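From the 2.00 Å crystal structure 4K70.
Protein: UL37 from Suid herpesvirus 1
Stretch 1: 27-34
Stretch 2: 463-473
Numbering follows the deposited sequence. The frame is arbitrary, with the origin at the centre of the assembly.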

ATOM      1  N   ILE A  27     -10.482  28.292  22.203  1.00 50.91           N
ATOM      2  CA  ILE A  27      -9.969  28.210  20.841  1.00 49.93           C
ATOM      3  C   ILE A  27      -8.611  27.516  20.844  1.00 47.43           C
ATOM      4  O   ILE A  27      -8.340  26.654  20.008  1.00 47.42           O
ATOM      5  CB  ILE A  27      -9.870  29.607  20.173  1.00 45.01           C
ATOM      6  CG1 ILE A  27     -11.260  30.217  20.009  1.00 41.93           C
ATOM      7  CG2 ILE A  27      -9.170  29.505  18.821  1.00 45.93           C
ATOM      8  CD1 ILE A  27     -11.261  31.648  19.522  1.00 43.42           C
ATOM      9  N   LEU A  28      -7.771  27.881  21.808  1.00 52.05           N
ATOM     10  CA  LEU A  28      -6.453  27.271  21.949  1.00 52.68           C
ATOM     11  C   LEU A  28      -6.574  25.770  22.190  1.00 52.15           C
ATOM     12  O   LEU A  28      -5.713  24.997  21.764  1.00 52.73           O
ATOM     13  CB  LEU A  28      -5.663  27.933  23.082  1.00 52.20           C
ATOM     14  CG  LEU A  28      -5.217  29.381  22.861  1.00 54.48           C
ATOM     15  CD1 LEU A  28      -4.618  29.956  24.138  1.00 56.25           C
ATOM     16  CD2 LEU A  28      -4.231  29.494  21.702  1.00 43.42           C
ATOM     17  N   GLU A  29      -7.644  25.357  22.862  1.00 51.28           N
ATOM     18  CA  GLU A  29      -7.873  23.936  23.114  1.00 52.27           C
ATOM     19  C   GLU A  29      -8.217  23.198  21.826  1.00 49.75           C
ATOM     20  O   GLU A  29      -7.757  22.073  21.598  1.00 48.73           O
ATOM     21  CB  GLU A  29      -8.978  23.739  24.152  1.00 54.76           C
ATOM     22  CG  GLU A  29      -8.549  24.100  25.563  1.00 61.90           C
ATOM     23  CD  GLU A  29      -9.715  24.491  26.449  1.00 63.72           C
ATOM     24  OE1 GLU A  29     -10.853  24.051  26.169  1.00 64.62           O
ATOM     25  OE2 GLU A  29      -9.488  25.249  27.420  1.00 64.90           O
ATOM     26  N   PHE A  30      -9.022  23.836  20.982  1.00 47.00           N
ATOM     27  CA  PHE A  30      -9.352  23.262  19.688  1.00 42.90           C
ATOM     28  C   PHE A  30      -8.080  23.117  18.863  1.00 45.05           C
ATOM     29  O   PHE A  30      -7.866  22.092  18.213  1.00 43.70           O
ATOM     30  CB  PHE A  30     -10.379  24.121  18.964  1.00 43.37           C
ATOM     31  CG  PHE A  30     -10.672  23.664  17.566  1.00 41.97           C
ATOM     32  CD1 PHE A  30     -11.446  22.539  17.336  1.00 42.41           C
ATOM     33  CD2 PHE A  30     -10.179  24.368  16.480  1.00 39.43           C
ATOM     34  CE1 PHE A  30     -11.719  22.118  16.041  1.00 40.76           C
ATOM     35  CE2 PHE A  30     -10.446  23.955  15.187  1.00 40.11           C
ATOM     36  CZ  PHE A  30     -11.220  22.828  14.966  1.00 35.99           C
ATOM     37  N   PHE A  31      -7.228  24.140  18.916  1.00 44.07           N
ATOM     38  CA  PHE A  31      -5.955  24.118  18.207  1.00 42.88           C
ATOM     39  C   PHE A  31      -5.127  22.873  18.539  1.00 46.02           C
ATOM     40  O   PHE A  31      -4.331  22.414  17.721  1.00 45.08           O
ATOM     41  CB  PHE A  31      -5.148  25.392  18.500  1.00 42.66           C
ATOM     42  CG  PHE A  31      -5.663  26.620  17.794  1.00 38.72           C
ATOM     43  CD1 PHE A  31      -6.555  26.509  16.741  1.00 39.85           C
ATOM     44  CD2 PHE A  31      -5.244  27.887  18.180  1.00 43.28           C
ATOM     45  CE1 PHE A  31      -7.029  27.644  16.080  1.00 38.15           C
ATOM     46  CE2 PHE A  31      -5.712  29.028  17.527  1.00 43.58           C
ATOM     47  CZ  PHE A  31      -6.603  28.906  16.478  1.00 39.10           C
ATOM     48  N   MET A  32      -5.325  22.315  19.731  1.00 46.56           N
ATOM     49  CA  MET A  32      -4.539  21.161  20.163  1.00 48.14           C
ATOM     50  C   MET A  32      -5.351  19.873  20.378  1.00 44.82           C
ATOM     51  O   MET A  32      -4.808  18.853  20.807  1.00 48.01           O
ATOM     52  CB  MET A  32      -3.744  21.507  21.421  1.00 47.49           C
ATOM     53  CG  MET A  32      -2.614  22.492  21.166  1.00 52.11           C
ATOM     54  SD  MET A  32      -1.671  22.866  22.651  1.00 62.43           S
ATOM     55  CE  MET A  32      -2.843  23.892  23.532  1.00 52.98           C
ATOM     56  N   ALA A  33      -6.637  19.920  20.058  1.00 46.27           N
ATOM     57  CA  ALA A  33      -7.520  18.776  20.269  1.00 45.18           C
ATOM     58  C   ALA A  33      -7.098  17.534  19.483  1.00 46.57           C
ATOM     59  O   ALA A  33      -6.366  17.617  18.496  1.00 46.70           O
ATOM     60  CB  ALA A  33      -8.960  19.148  19.949  1.00 45.44           C
ATOM     61  N   ALA A  34      -7.567  16.376  19.934  1.00 49.78           N
ATOM     62  CA  ALA A  34      -7.193  15.113  19.316  1.00 51.20           C
ATOM     63  C   ALA A  34      -8.415  14.396  18.757  1.00 48.15           C
ATOM     64  O   ALA A  34      -8.295  13.363  18.096  1.00 49.59           O
ATOM     65  CB  ALA A  34      -6.477  14.235  20.321  1.00 49.46           C
ATOM     66  N   SER A 463       1.916  35.231  19.293  1.00 52.77           N
ATOM     67  CA  SER A 463       0.583  34.936  19.781  1.00 51.74           C
ATOM     68  C   SER A 463       0.552  33.601  20.502  1.00 46.87           C
ATOM     69  O   SER A 463       1.421  32.755  20.305  1.00 50.63           O
ATOM     70  CB  SER A 463      -0.418  34.940  18.622  1.00 53.64           C
ATOM     71  OG  SER A 463      -0.021  34.044  17.598  1.00 49.63           O
ATOM     72  N   ALA A 464      -0.445  33.430  21.360  1.00 49.01           N
ATOM     73  CA  ALA A 464      -0.699  32.144  21.991  1.00 49.34           C
ATOM     74  C   ALA A 464      -1.123  31.152  20.912  1.00 48.81           C
ATOM     75  O   ALA A 464      -0.860  29.956  21.015  1.00 49.09           O
ATOM     76  CB  ALA A 464      -1.786  32.278  23.042  1.00 45.68           C
ATOM     77  N   ALA A 465      -1.783  31.672  19.881  1.00 47.12           N
ATOM     78  CA  ALA A 465      -2.191  30.878  18.732  1.00 46.25           C
ATOM     79  C   ALA A 465      -0.981  30.189  18.117  1.00 46.81           C
ATOM     80  O   ALA A 465      -1.006  28.992  17.859  1.00 47.70           O
ATOM     81  CB  ALA A 465      -2.884  31.757  17.706  1.00 45.78           C
ATOM     82  N   ARG A 466       0.081  30.958  17.902  1.00 47.36           N
ATOM     83  CA  ARG A 466       1.327  30.422  17.373  1.00 49.41           C
ATOM     84  C   ARG A 466       1.875  29.284  18.232  1.00 50.24           C
ATOM     85  O   ARG A 466       2.351  28.277  17.717  1.00 49.40           O
ATOM     86  CB  ARG A 466       2.373  31.530  17.247  1.00 47.42           C
ATOM     87  CG  ARG A 466       3.734  31.031  16.800  1.00 50.85           C
ATOM     88  CD  ARG A 466       4.651  32.186  16.445  1.00 48.58           C
ATOM     89  NE  ARG A 466       4.132  32.984  15.335  1.00 44.58           N
ATOM     90  CZ  ARG A 466       4.536  32.869  14.073  1.00 42.89           C
ATOM     91  NH1 ARG A 466       5.476  31.992  13.750  1.00 47.32           N
ATOM     92  NH2 ARG A 466       4.010  33.641  13.133  1.00 42.08           N
ATOM     93  N   GLU A 467       1.801  29.442  19.545  1.00 51.33           N
ATOM     94  CA  GLU A 467       2.403  28.463  20.436  1.00 48.35           C
ATOM     95  C   GLU A 467       1.567  27.193  20.514  1.00 49.10           C
ATOM     96  O   GLU A 467       2.108  26.085  20.577  1.00 50.13           O
ATOM     97  CB  GLU A 467       2.591  29.058  21.826  1.00 53.74           C
ATOM     98  CG  GLU A 467       3.646  28.349  22.644  1.00 60.19           C
ATOM     99  CD  GLU A 467       3.694  28.832  24.079  1.00 70.03           C
ATOM    100  OE1 GLU A 467       3.491  30.048  24.317  1.00 71.28           O
ATOM    101  OE2 GLU A 467       3.933  27.987  24.970  1.00 68.12           O
ATOM    102  N   ALA A 468       0.245  27.354  20.516  1.00 49.22           N
ATOM    103  CA  ALA A 468      -0.663  26.206  20.542  1.00 50.83           C
ATOM    104  C   ALA A 468      -0.530  25.365  19.269  1.00 47.48           C
ATOM    105  O   ALA A 468      -0.333  24.155  19.333  1.00 45.07           O
ATOM    106  CB  ALA A 468      -2.092  26.669  20.722  1.00 47.21           C
ATOM    107  N   LEU A 469      -0.631  26.021  18.117  1.00 46.90           N
ATOM    108  CA  LEU A 469      -0.551  25.339  16.829  1.00 44.41           C
ATOM    109  C   LEU A 469       0.802  24.656  16.608  1.00 46.35           C
ATOM    110  O   LEU A 469       0.854  23.527  16.109  1.00 45.71           O
ATOM    111  CB  LEU A 469      -0.894  26.308  15.689  1.00 36.11           C
ATOM    112  CG  LEU A 469      -2.376  26.700  15.675  1.00 40.35           C
ATOM    113  CD1 LEU A 469      -2.671  27.886  14.747  1.00 36.59           C
ATOM    114  CD2 LEU A 469      -3.236  25.488  15.305  1.00 40.47           C
ATOM    115  N   ASN A 470       1.889  25.334  16.986  1.00 50.05           N
ATOM    116  CA  ASN A 470       3.235  24.740  16.952  1.00 47.49           C
ATOM    117  C   ASN A 470       3.333  23.487  17.808  1.00 45.79           C
ATOM    118  O   ASN A 470       3.961  22.504  17.420  1.00 49.38           O
ATOM    119  CB  ASN A 470       4.295  25.742  17.427  1.00 48.14           C
ATOM    120  CG  ASN A 470       4.831  26.599  16.303  1.00 53.18           C
ATOM    121  OD1 ASN A 470       4.860  26.172  15.150  1.00 58.60           O
ATOM    122  ND2 ASN A 470       5.269  27.812  16.633  1.00 51.50           N
ATOM    123  N   THR A 471       2.722  23.538  18.985  1.00 45.88           N
ATOM    124  CA  THR A 471       2.715  22.403  19.894  1.00 44.32           C
ATOM    125  C   THR A 471       1.947  21.234  19.289  1.00 47.96           C
ATOM    126  O   THR A 471       2.364  20.077  19.387  1.00 48.61           O
ATOM    127  CB  THR A 471       2.088  22.792  21.244  1.00 50.31           C
ATOM    128  OG1 THR A 471       2.905  23.791  21.869  1.00 54.52           O
ATOM    129  CG2 THR A 471       1.968  21.581  22.161  1.00 46.18           C
ATOM    130  N   TRP A 472       0.823  21.543  18.656  1.00 46.35           N
ATOM    131  CA  TRP A 472       0.008  20.527  18.011  1.00 44.83           C
ATOM    132  C   TRP A 472       0.735  19.870  16.837  1.00 44.63           C
ATOM    133  O   TRP A 472       0.787  18.649  16.727  1.00 42.55           O
ATOM    134  CB  TRP A 472      -1.292  21.150  17.525  1.00 44.43           C
ATOM    135  CG  TRP A 472      -2.187  20.169  16.876  1.00 45.40           C
ATOM    136  CD1 TRP A 472      -2.760  19.075  17.454  1.00 45.93           C
ATOM    137  CD2 TRP A 472      -2.628  20.186  15.516  1.00 42.05           C
ATOM    138  NE1 TRP A 472      -3.529  18.403  16.533  1.00 44.92           N
ATOM    139  CE2 TRP A 472      -3.467  19.064  15.338  1.00 45.88           C
ATOM    140  CE3 TRP A 472      -2.399  21.040  14.435  1.00 44.31           C
ATOM    141  CZ2 TRP A 472      -4.075  18.778  14.119  1.00 43.05           C
ATOM    142  CZ3 TRP A 472      -3.006  20.756  13.230  1.00 42.56           C
ATOM    143  CH2 TRP A 472      -3.833  19.629  13.079  1.00 41.68           C
ATOM    144  N   LEU A 473       1.295  20.696  15.963  1.00 43.88           N
ATOM    145  CA  LEU A 473       1.944  20.206  14.756  1.00 44.17           C
ATOM    146  C   LEU A 473       3.202  19.411  15.066  1.00 49.46           C
ATOM    147  O   LEU A 473       3.555  18.481  14.336  1.00 48.50           O
ATOM    148  CB  LEU A 473       2.307  21.372  13.846  1.00 43.40           C
ATOM    149  CG  LEU A 473       1.163  22.178  13.240  1.00 46.70           C
ATOM    150  CD1 LEU A 473       1.716  23.416  12.549  1.00 40.30           C
ATOM    151  CD2 LEU A 473       0.394  21.317  12.262  1.00 45.60           C
TER

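Two helical segments more than 430 residues apart in sequence lie side by side here, running in nearly the same direction, with their axes 21° apart and 8.5 Å at closest approach. No hydrogen bond crosses between them, so the contact rests on shape, and its first rule is visible in the second helix: the small residues Ala464, Ala465 and Ala468 leave a shallow trough that larger side chains from the first can enter.

Leu28 fills one end of it. Its CA-to-CB bond points sideways, but the m,t rotamer brings the tip nearer, setting Leu28 CD1 3.8 Å from Ala464 CB and Leu28 CD2 3.7 Å from Ala468 CB. Leu28 CD2 also lies 3.5 Å from Ala464 O, so the leucine packs against backbone as well as methyls.

Phe31 is the main bump; its CA-to-CB bond points toward the partner, and it loses more surface there than any other residue. Leu469 covers one face of the Phe31 ring, with Leu469 CG 4.2 Å from the ring centroid in a CH-pi contact, while Ala468 CB sits at the ring's edge. Farther round, Ala465 CB approaches Phe31 CE2 to 3.9 Å. Ala468 is thus the shared floor: its single methyl touches Leu28, Phe31 and Met32, the last through Met32 CE at 4.0 Å from Ala468 CB.

Met32 lies along the more exposed flank, with chi2 t and chi3 m bending its end, its CG 3.4 Å from Ala468 O and its SD 3.9 Å from Thr471 CG2. Thr471 turns its hydroxyl back to its own helix, where Thr471 OG1 donates to Glu467 O at 2.8 Å, leaving the methyl for the sulfur.

At the far end the roles reverse, and Trp472 supplies the bulk. Its indole lies against the backbone of the first segment, with Phe31 O over one ring face, 3.2 Å from Trp472 CG, and Met32 CA 3.9 Å from CD1 of Trp472.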